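Local coordinates for putative cell invasion protein with MAC/Perforin domain (Bacteroides thetaiotaomicron VPI-5482, PDB 3KK7) that is of unproven function but belongs to the membrane-attack complex/perforin family and may act in cell invasion, at residues Phe349-Asn354 / Ile489-Asn494; Asp406-Ser411 / Tyr499-Tyr504. One frame throughout, in Å; residues are numbered along the deposited sequence.

Contact 1: residues Phe349-Asn354 / Ile489-Asn494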
loop_
_atom_site.group_PDB
_atom_site.type_symbol
_atom_site.label_atom_id
_atom_site.label_comp_id
_atom_site.label_asym_id
_atom_site.label_seq_id
_atom_site.Cartn_x
_atom_site.Cartn_y
_atom_site.Cartn_z
ATOM N N PHE A 349 2.754 8.361 -3.714
ATOM C CA PHE A 349 1.989 9.579 -3.418
ATOM C C PHE A 349 2.403 10.352 -2.174
ATOM O O PHE A 349 1.689 11.249 -1.751
ATOM C CB PHE A 349 0.497 9.228 -3.379
ATOM C CG PHE A 349 -0.011 8.846 -4.717
ATOM C CD1 PHE A 349 0.241 7.598 -5.222
ATOM C CD2 PHE A 349 -0.645 9.771 -5.515
ATOM C CE1 PHE A 349 -0.162 7.271 -6.473
ATOM C CE2 PHE A 349 -1.042 9.444 -6.789
ATOM C CZ PHE A 349 -0.807 8.202 -7.269
ATOM N N ILE A 350 3.564 10.020 -1.613
ATOM C CA ILE A 350 4.077 10.672 -0.406
ATOM C C ILE A 350 5.536 11.013 -0.590
ATOM O O ILE A 350 6.233 10.371 -1.373
ATOM C CB ILE A 350 3.846 9.811 0.866
ATOM C CG1 ILE A 350 4.447 8.422 0.732
ATOM C CG2 ILE A 350 2.367 9.645 1.150
ATOM C CD1 ILE A 350 4.186 7.573 1.932
ATOM N N LEU A 351 5.984 12.051 0.106
ATOM C CA LEU A 351 7.347 12.553 -0.044
ATOM C C LEU A 351 8.347 11.934 0.925
ATOM O O LEU A 351 9.554 11.915 0.645
ATOM C CB LEU A 351 7.367 14.062 0.192
ATOM C CG LEU A 351 6.565 14.922 -0.740
ATOM C CD1 LEU A 351 6.634 16.328 -0.231
ATOM C CD2 LEU A 351 7.155 14.801 -2.129
ATOM N N GLU A 352 7.844 11.452 2.058
ATOM C CA GLU A 352 8.662 11.032 3.180
ATOM C C GLU A 352 9.354 9.694 2.912
ATOM O O GLU A 352 8.710 8.638 2.854
ATOM C CB GLU A 352 7.788 10.917 4.456
ATOM C CG GLU A 352 7.106 12.228 4.912
ATOM C CD GLU A 352 5.807 12.598 4.168
ATOM O OE1 GLU A 352 5.317 11.849 3.286
ATOM O OE2 GLU A 352 5.268 13.678 4.472
ATOM N N GLU A 353 10.675 9.744 2.805
ATOM C CA GLU A 353 11.521 8.544 2.624
ATOM C C GLU A 353 11.151 7.369 3.531
ATOM O O GLU A 353 11.022 6.236 3.080
ATOM C CB GLU A 353 12.983 8.917 2.914
ATOM C CG GLU A 353 13.996 8.380 1.902
ATOM C CD GLU A 353 13.660 8.798 0.476
ATOM O OE1 GLU A 353 13.583 10.031 0.189
ATOM O OE2 GLU A 353 13.444 7.860 -0.336
ATOM N N ASN A 354 11.014 7.646 4.826
ATOM C CA ASN A 354 10.737 6.601 5.808
ATOM C C ASN A 354 9.343 6.020 5.695
ATOM O O ASN A 354 9.163 4.825 5.947
ATOM C CB ASN A 354 11.002 7.049 7.253
ATOM C CG ASN A 354 10.345 8.380 7.596
ATOM O OD1 ASN A 354 10.243 9.281 6.751
ATOM N ND2 ASN A 354 9.949 8.527 8.851
ATOM N N ILE A 489 1.643 20.839 6.801
ATOM C CA ILE A 489 2.813 20.101 7.243
ATOM C C ILE A 489 3.929 21.098 7.484
ATOM O O ILE A 489 4.111 22.054 6.713
ATOM C CB ILE A 489 3.248 19.037 6.213
ATOM C CG1 ILE A 489 2.094 18.041 5.999
ATOM C CG2 ILE A 489 4.512 18.329 6.677
ATOM C CD1 ILE A 489 2.343 17.013 4.941
ATOM N N TRP A 490 4.640 20.900 8.588
ATOM C CA TRP A 490 5.835 21.661 8.877
ATOM C C TRP A 490 6.979 20.895 8.261
ATOM O O TRP A 490 7.025 19.671 8.359
ATOM C CB TRP A 490 6.065 21.799 10.378
ATOM C CG TRP A 490 5.300 22.919 11.020
ATOM C CD1 TRP A 490 4.221 22.799 11.837
ATOM C CD2 TRP A 490 5.575 24.324 10.922
ATOM N NE1 TRP A 490 3.796 24.036 12.247
ATOM C CE2 TRP A 490 4.604 24.993 11.702
ATOM C CE3 TRP A 490 6.550 25.082 10.263
ATOM C CZ2 TRP A 490 4.564 26.391 11.831
ATOM C CZ3 TRP A 490 6.515 26.484 10.397
ATOM C CH2 TRP A 490 5.527 27.114 11.171
ATOM N N TYR A 491 7.865 21.611 7.584
ATOM C CA TYR A 491 9.078 21.029 7.031
ATOM C C TYR A 491 10.238 21.795 7.653
ATOM O O TYR A 491 10.386 23.012 7.432
ATOM C CB TYR A 491 9.106 21.130 5.509
ATOM C CG TYR A 491 8.049 20.331 4.823
ATOM C CD1 TYR A 491 8.251 18.990 4.548
ATOM C CD2 TYR A 491 6.844 20.900 4.445
ATOM C CE1 TYR A 491 7.275 18.217 3.908
ATOM C CE2 TYR A 491 5.861 20.130 3.801
ATOM C CZ TYR A 491 6.097 18.789 3.545
ATOM O OH TYR A 491 5.168 18.001 2.924
ATOM N N ILE A 492 10.997 21.078 8.487
ATOM C CA ILE A 492 12.191 21.597 9.144
ATOM C C ILE A 492 13.384 21.046 8.375
ATOM O O ILE A 492 13.555 19.834 8.271
ATOM C CB ILE A 492 12.236 21.205 10.623
ATOM C CG1 ILE A 492 10.903 21.592 11.269
ATOM C CG2 ILE A 492 13.380 21.895 11.325
ATOM C CD1 ILE A 492 10.899 21.581 12.795
ATOM N N TYR A 493 14.181 21.944 7.806
ATOM C CA TYR A 493 15.200 21.556 6.845
ATOM C C TYR A 493 16.521 22.193 7.162
ATOM O O TYR A 493 16.572 23.311 7.662
ATOM C CB TYR A 493 14.776 21.931 5.417
ATOM C CG TYR A 493 14.687 23.417 5.131
ATOM C CD1 TYR A 493 13.555 24.143 5.487
ATOM C CD2 TYR A 493 15.721 24.083 4.461
ATOM C CE1 TYR A 493 13.450 25.493 5.200
ATOM C CE2 TYR A 493 15.637 25.444 4.175
ATOM C CZ TYR A 493 14.502 26.145 4.551
ATOM O OH TYR A 493 14.413 27.493 4.287
ATOM N N ASN A 494 17.577 21.438 6.875
ATOM C CA ASN A 494 18.958 21.876 7.054
ATOM C C ASN A 494 19.572 22.162 5.683
ATOM O O ASN A 494 19.937 21.224 4.963
ATOM C CB ASN A 494 19.751 20.792 7.774
ATOM C CG ASN A 494 21.157 21.232 8.130
ATOM O OD1 ASN A 494 21.879 21.802 7.305
ATOM N ND2 ASN A 494 21.556 20.953 9.360
HETATM O O HOH W 1 4.727 15.590 2.528
#
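Leu351 and Tyr491 meet in van der Waals contact, a methyl against an oxygen: Leu351 CD1 lies 3.9 Å from Tyr491 OH, and the two side chains cross at about a right angle. Tyr491 sets CG anti to its carbonyl carbon (chi1 -65°), and from there the ring carries its hydroxyl toward 349-354. A second methyl, Ile489 CD1, approaches Glu352 OE2 at 4.5 Å. Within the strand segment itself, Ile489 CG2 sits 3.5 Å above one face of the Tyr491 ring, offset toward its rim. The area buried between the segments is small, 100 Å².

Polar contact runs through one water. It donates to Glu352 OE2 at 2.8 Å and lies a short 2.5 Å from Tyr491 OH, in the plane of the phenol ring at its edge. Glu352 OE2 also hydrogen-bonds Tyr197 OH, so this buried oxygen is gripped twice. Glu352 OE1 turns back on its own segment and takes a weak, bent bond from Leu351 N (3.3 Å, 121° at the hydrogen).

Glu352 holds the N-cap position of helix 353-363. Helix 529-535 touches both Leu351 and Tyr491, helix 190-198 meets Glu352 and Ile489, and strand 489-494 is an inner strand of its four-stranded sheet, between 480-484 and 499-504.

Contact 2: residues Asp406-Ser411 / Tyr499-Tyr504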
loop_
_atom_site.group_PDB
_atom_site.type_symbol
_atom_site.label_atom_id
_atom_site.label_comp_id
_atom_site.label_asym_id
_atom_site.label_seq_id
_atom_site.Cartn_x
_atom_site.Cartn_y
_atom_site.Cartn_z
ATOM N N ASP A 406 11.208 3.812 12.825
ATOM C CA ASP A 406 12.292 3.918 11.857
ATOM C C ASP A 406 13.520 4.338 12.642
ATOM O O ASP A 406 13.380 5.006 13.650
ATOM C CB ASP A 406 11.956 4.980 10.801
ATOM C CG ASP A 406 10.561 4.820 10.241
ATOM O OD1 ASP A 406 10.234 3.713 9.725
ATOM O OD2 ASP A 406 9.790 5.802 10.318
ATOM N N LYS A 407 14.706 3.951 12.179
ATOM C CA LYS A 407 15.950 4.332 12.823
ATOM C C LYS A 407 16.692 5.336 11.950
ATOM O O LYS A 407 17.179 4.997 10.874
ATOM C CB LYS A 407 16.822 3.095 13.116
ATOM C CG LYS A 407 16.048 1.944 13.741
ATOM C CD LYS A 407 16.849 1.098 14.717
ATOM C CE LYS A 407 15.947 0.091 15.444
ATOM N NZ LYS A 407 16.096 0.127 16.932
ATOM N N LEU A 408 16.759 6.580 12.419
ATOM C CA LEU A 408 17.458 7.642 11.708
ATOM C C LEU A 408 18.841 7.820 12.342
ATOM O O LEU A 408 19.015 8.542 13.330
ATOM C CB LEU A 408 16.633 8.943 11.716
ATOM C CG LEU A 408 15.136 8.799 11.358
ATOM C CD1 LEU A 408 14.401 10.149 11.382
ATOM C CD2 LEU A 408 14.998 8.141 10.003
ATOM N N ILE A 409 19.813 7.123 11.760
ATOM C CA ILE A 409 21.209 7.171 12.179
ATOM C C ILE A 409 21.787 8.527 11.803
ATOM O O ILE A 409 21.772 8.880 10.638
ATOM C CB ILE A 409 22.055 6.093 11.436
ATOM C CG1 ILE A 409 21.437 4.701 11.537
ATOM C CG2 ILE A 409 23.455 6.023 11.994
ATOM C CD1 ILE A 409 22.061 3.701 10.569
ATOM N N PHE A 410 22.280 9.277 12.791
ATOM C CA PHE A 410 22.986 10.561 12.561
ATOM C C PHE A 410 24.479 10.258 12.390
ATOM O O PHE A 410 25.262 10.295 13.343
ATOM C CB PHE A 410 22.826 11.495 13.750
ATOM C CG PHE A 410 21.413 11.947 14.019
ATOM C CD1 PHE A 410 20.333 11.483 13.307
ATOM C CD2 PHE A 410 21.171 12.832 15.049
ATOM C CE1 PHE A 410 19.040 11.929 13.607
ATOM C CE2 PHE A 410 19.886 13.275 15.344
ATOM C CZ PHE A 410 18.828 12.823 14.623
ATOM N N SER A 411 24.868 9.956 11.163
ATOM C CA SER A 411 26.219 9.480 10.879
ATOM C C SER A 411 27.218 10.593 10.726
ATOM O O SER A 411 26.844 11.735 10.452
ATOM C CB SER A 411 26.213 8.635 9.610
ATOM O OG SER A 411 25.104 8.989 8.799
ATOM N N TYR A 499 19.026 17.653 4.652
ATOM C CA TYR A 499 18.062 16.745 5.250
ATOM C C TYR A 499 16.931 17.563 5.833
ATOM O O TYR A 499 17.075 18.771 6.037
ATOM C CB TYR A 499 18.721 15.827 6.298
ATOM C CG TYR A 499 19.173 16.519 7.547
ATOM C CD1 TYR A 499 18.271 16.790 8.572
ATOM C CD2 TYR A 499 20.512 16.895 7.724
ATOM C CE1 TYR A 499 18.673 17.438 9.728
ATOM C CE2 TYR A 499 20.925 17.537 8.901
ATOM C CZ TYR A 499 19.989 17.806 9.890
ATOM O OH TYR A 499 20.343 18.422 11.054
ATOM N N CYS A 500 15.813 16.887 6.095
ATOM C CA CYS A 500 14.611 17.535 6.530
ATOM C C CYS A 500 13.662 16.603 7.310
ATOM O O CYS A 500 13.351 15.492 6.858
ATOM C CB CYS A 500 13.899 18.100 5.304
ATOM S SG CYS A 500 12.180 18.599 5.586
ATOM N N PHE A 501 13.202 17.077 8.476
ATOM C CA PHE A 501 12.199 16.378 9.269
ATOM C C PHE A 501 10.867 17.056 9.037
ATOM O O PHE A 501 10.759 18.281 9.182
ATOM C CB PHE A 501 12.507 16.389 10.775
ATOM C CG PHE A 501 13.876 15.864 11.148
ATOM C CD1 PHE A 501 14.439 14.782 10.502
ATOM C CD2 PHE A 501 14.591 16.450 12.189
ATOM C CE1 PHE A 501 15.713 14.295 10.868
ATOM C CE2 PHE A 501 15.878 15.984 12.560
ATOM C CZ PHE A 501 16.426 14.901 11.896
ATOM N N ALA A 502 9.846 16.262 8.692
ATOM C CA ALA A 502 8.480 16.783 8.473
ATOM C C ALA A 502 7.480 16.294 9.540
ATOM O O ALA A 502 7.691 15.264 10.158
ATOM C CB ALA A 502 7.987 16.401 7.060
ATOM N N TYR A 503 6.398 17.039 9.747
ATOM C CA TYR A 503 5.293 16.591 10.621
ATOM C C TYR A 503 4.044 17.451 10.419
ATOM O O TYR A 503 4.160 18.662 10.211
ATOM C CB TYR A 503 5.681 16.541 12.128
ATOM C CG TYR A 503 6.081 17.858 12.809
ATOM C CD1 TYR A 503 7.415 18.206 12.985
ATOM C CD2 TYR A 503 5.116 18.730 13.323
ATOM C CE1 TYR A 503 7.775 19.421 13.625
ATOM C CE2 TYR A 503 5.459 19.929 13.951
ATOM C CZ TYR A 503 6.781 20.267 14.100
ATOM O OH TYR A 503 7.109 21.452 14.725
ATOM N N TYR A 504 2.866 16.819 10.470
ATOM C CA TYR A 504 1.591 17.547 10.454
ATOM C C TYR A 504 1.501 18.478 11.670
ATOM O O TYR A 504 2.035 18.162 12.723
ATOM C CB TYR A 504 0.403 16.584 10.420
ATOM C CG TYR A 504 -0.919 17.314 10.437
ATOM C CD1 TYR A 504 -1.452 17.875 9.274
ATOM C CD2 TYR A 504 -1.614 17.505 11.641
ATOM C CE1 TYR A 504 -2.657 18.591 9.310
ATOM C CE2 TYR A 504 -2.818 18.217 11.685
ATOM C CZ TYR A 504 -3.325 18.751 10.526
ATOM O OH TYR A 504 -4.506 19.442 10.600
#
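Phe410 and Phe501 both set CG beside the backbone N and anti to the carbonyl carbon, which sends the two rings into the gap between their strands; the second torsions, chi2 4° for Phe410 and -39° for Phe501, then fix how each ring plane is turned. The gap is wide: Leu408 and Phe501 have their CA atoms 10.5 Å apart, and Phe410 and Tyr499 10.8 Å, so side chains alone span it. Leu408 and Phe501 leave the backbone toward the facing strand, whereas Phe410 does not, and only the end of its ring comes nearer.

The closest atoms of the two rings are Phe410 CZ and Phe501 CZ, 4.2 Å apart, in an apolar contact with the ring planes about 20° from parallel. Leu408 adds one branch, CD1, placed 4.4 Å from Phe501 CE1 and oblique to that ring. Phe501 is thus the shared partner of both residues, and it contributes about half of the 91 Å² buried here.

The contact is plain packing between two sheets. Strand 407-411 runs between 392-401 and 468-472, and Phe410 also touches Pro398 of the former; Ile471 of the latter packs on Phe501 and Tyr499. Strand 499-504 lies between 489-494 and 537-540.

Overall arrangement
From the N terminus, the chain passes first through 349-354, in the MACPF region, then 406-411 in the D2 region, and finally 489-494 and 499-504, successive strands of the D3 region. Contact 1 closes a loop with 134 residues between its segments and contact 2 one with 87; because the segments alternate, the loops cross. The centres are about 9 Å apart, and the two strands pair antiparallel, with probable hydrogen bonds from Phe501 N to Ile492 O and from Trp490 N to Tyr503 O, both 2.8 Å. Through these paired strands, contacts 1 and 2 tie one D3 sheet to segments of the MACPF and D2 regions, which also meet directly where Asn354 ND2 bonds Asp406 OD2.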